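Local coordinates for protein pseudoaglycone deacetylase Dbv21 (Actinoplanes teichomyceticus, PDB 3DFI) that probably removes an acetyl group from the pseudoaglycone during biosynthesis of the lipoglycopeptide antibiotic A40926, using a bound zinc ion, at residues A[19-24]-A[220-225]. Residues are numbered along the deposited sequence; the frame is centred on the assembly and turned at random.
Sequences DAVLSV and FQAMKH. With ZN (zinc ion), chain B.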
loop_
_atom_site.group_PDB
_atom_site.type_symbol
_atom_site.label_atom_id
_atom_site.label_comp_id
_atom_site.label_asym_id
_atom_site.label_seq_id
_atom_site.Cartn_x
_atom_site.Cartn_y
_atom_site.Cartn_z
ATOM N N ASP A 19 -1.277 -0.967 -3.728
ATOM C CA ASP A 19 -0.743 0.240 -3.068
ATOM C C ASP A 19 0.658 0.030 -2.449
ATOM O O ASP A 19 1.564 0.843 -2.682
ATOM C CB ASP A 19 -1.781 0.835 -2.061
ATOM C CG ASP A 19 -2.970 1.539 -2.781
ATOM O OD1 ASP A 19 -2.745 2.391 -3.625
ATOM O OD2 ASP A 19 -4.144 1.253 -2.545
ATOM N N ALA A 20 0.846 -1.044 -1.671
ATOM C CA ALA A 20 2.158 -1.342 -1.060
ATOM C C ALA A 20 3.282 -1.504 -2.083
ATOM O O ALA A 20 4.349 -0.925 -1.940
ATOM C CB ALA A 20 2.080 -2.585 -0.186
ATOM N N VAL A 21 3.038 -2.286 -3.127
ATOM C CA VAL A 21 4.071 -2.535 -4.125
ATOM C C VAL A 21 4.442 -1.237 -4.821
ATOM O O VAL A 21 5.632 -0.952 -5.037
ATOM C CB VAL A 21 3.629 -3.619 -5.141
ATOM C CG1 VAL A 21 4.575 -3.673 -6.350
ATOM C CG2 VAL A 21 3.582 -4.963 -4.451
ATOM N N LEU A 22 3.428 -0.439 -5.139
ATOM C CA LEU A 22 3.628 0.830 -5.860
ATOM C C LEU A 22 4.437 1.837 -5.044
ATOM O O LEU A 22 5.217 2.636 -5.601
ATOM C CB LEU A 22 2.274 1.473 -6.195
ATOM C CG LEU A 22 1.430 0.959 -7.367
ATOM C CD1 LEU A 22 0.011 1.520 -7.296
ATOM C CD2 LEU A 22 2.088 1.315 -8.651
ATOM N N SER A 23 4.217 1.822 -3.731
ATOM C CA SER A 23 4.795 2.842 -2.844
ATOM C C SER A 23 6.061 2.403 -2.128
ATOM O O SER A 23 6.979 3.198 -1.998
ATOM C CB SER A 23 3.784 3.300 -1.805
ATOM O OG SER A 23 2.580 3.690 -2.412
ATOM N N VAL A 24 6.100 1.165 -1.636
ATOM C CA VAL A 24 7.270 0.665 -0.876
ATOM C C VAL A 24 7.926 -0.621 -1.457
ATOM O O VAL A 24 8.783 -1.242 -0.824
ATOM C CB VAL A 24 6.950 0.574 0.675
ATOM C CG1 VAL A 24 5.738 -0.259 0.938
ATOM C CG2 VAL A 24 8.131 0.064 1.456
ATOM N N PHE A 220 9.752 -2.667 -10.224
ATOM C CA PHE A 220 9.112 -2.300 -11.484
ATOM C C PHE A 220 8.517 -3.554 -12.155
ATOM O O PHE A 220 7.409 -3.522 -12.700
ATOM C CB PHE A 220 10.098 -1.561 -12.408
ATOM C CG PHE A 220 10.357 -0.097 -12.031
ATOM C CD1 PHE A 220 11.014 0.755 -12.930
ATOM C CD2 PHE A 220 9.961 0.427 -10.815
ATOM C CE1 PHE A 220 11.265 2.092 -12.604
ATOM C CE2 PHE A 220 10.221 1.772 -10.466
ATOM C CZ PHE A 220 10.862 2.596 -11.349
ATOM N N GLN A 221 9.230 -4.670 -12.055
ATOM C CA GLN A 221 8.740 -5.942 -12.580
ATOM C C GLN A 221 7.491 -6.421 -11.844
ATOM O O GLN A 221 6.523 -6.843 -12.465
ATOM C CB GLN A 221 9.860 -6.999 -12.568
ATOM C CG GLN A 221 9.516 -8.291 -13.306
ATOM C CD GLN A 221 9.396 -8.124 -14.824
ATOM O OE1 GLN A 221 10.149 -7.367 -15.451
ATOM N NE2 GLN A 221 8.457 -8.859 -15.421
ATOM N N ALA A 222 7.511 -6.328 -10.520
ATOM C CA ALA A 222 6.349 -6.626 -9.700
ATOM C C ALA A 222 5.127 -5.765 -10.061
ATOM O O ALA A 222 4.009 -6.291 -10.125
ATOM C CB ALA A 222 6.698 -6.487 -8.202
ATOM N N MET A 223 5.338 -4.460 -10.288
ATOM C CA MET A 223 4.251 -3.540 -10.672
ATOM C C MET A 223 3.491 -3.945 -11.948
ATOM O O MET A 223 2.285 -3.708 -12.056
ATOM C CB MET A 223 4.774 -2.115 -10.849
ATOM C CG MET A 223 5.121 -1.394 -9.542
ATOM S SD MET A 223 6.023 0.126 -9.879
ATOM C CE MET A 223 4.835 0.935 -10.953
ATOM N N LYS A 224 4.209 -4.539 -12.905
ATOM C CA LYS A 224 3.624 -5.019 -14.167
ATOM C C LYS A 224 2.507 -6.035 -13.938
ATOM O O LYS A 224 1.597 -6.149 -14.761
ATOM C CB LYS A 224 4.697 -5.629 -15.068
ATOM C CG LYS A 224 5.739 -4.633 -15.537
ATOM C CD LYS A 224 6.818 -5.303 -16.370
ATOM C CE LYS A 224 7.968 -4.339 -16.646
ATOM N NZ LYS A 224 8.933 -4.906 -17.630
ATOM N N HIS A 225 2.552 -6.747 -12.808
ATOM C CA HIS A 225 1.533 -7.752 -12.529
ATOM C C HIS A 225 0.139 -7.196 -12.256
ATOM O O HIS A 225 -0.850 -7.857 -12.558
ATOM C CB HIS A 225 1.979 -8.736 -11.457
ATOM C CG HIS A 225 2.900 -9.783 -11.985
ATOM N ND1 HIS A 225 2.499 -10.711 -12.924
ATOM C CD2 HIS A 225 4.209 -10.036 -11.739
ATOM C CE1 HIS A 225 3.517 -11.499 -13.227
ATOM N NE2 HIS A 225 4.569 -11.106 -12.529
HETATM ZN ZN ZN B . -5.276 2.477 -3.065
HETATM O O HOH W 1 -5.150 1.209 -5.202
#
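M223 of helix 213-223 meets V21 and L22 on the first turn of helix 19-33. From CB, chi1 of -73° turns the M223 side chain so that CG lies 4.0 Å from V21 CG1. The two side chains run past each other in opposite directions. M223 CG is also 4.2 Å from L22 CD2. The chain stays extended to SD, which passes L22 CD2 at 4.3 Å. It then bends at chi3 (57°). This bend brings CE to 3.6 Å from L22 CD2, the closest approach of the contact. The leucine and methionine side chains cross at about a right angle there. V21 CG1 also touches A222 CB at 4.0 Å, so one methyl group meets two successive residues.

Helix 19-33 follows strand 9-14 in the GlcNAc-PI de-N-acetylase (PIG-L) family region. The zinc ligands H16 and D19 lie at this strand-to-helix junction, and H161 completes the protein ligands. OD2 of D19 is the nearer oxygen, with OD1 at a longer 2.6 Å from the zinc. D19 O accepts from S23 N and S23 OG, which reach it from opposite faces of its carbonyl plane.

L83 and L86 of helix 71-86 touch V21, while L240, F241 and L244 of helix 240-251 touch M223.

The four touching residues are buried and apolar. Between 19-24 and 220-225 the side chains meet by van der Waals and hydrophobic packing alone. K219, also on helix 213-223, adds a hydrogen bond to L22 O. The start of the zinc-binding helix is thus packed against helix 213-223, with the L22 side chain about 8 Å from that of H161.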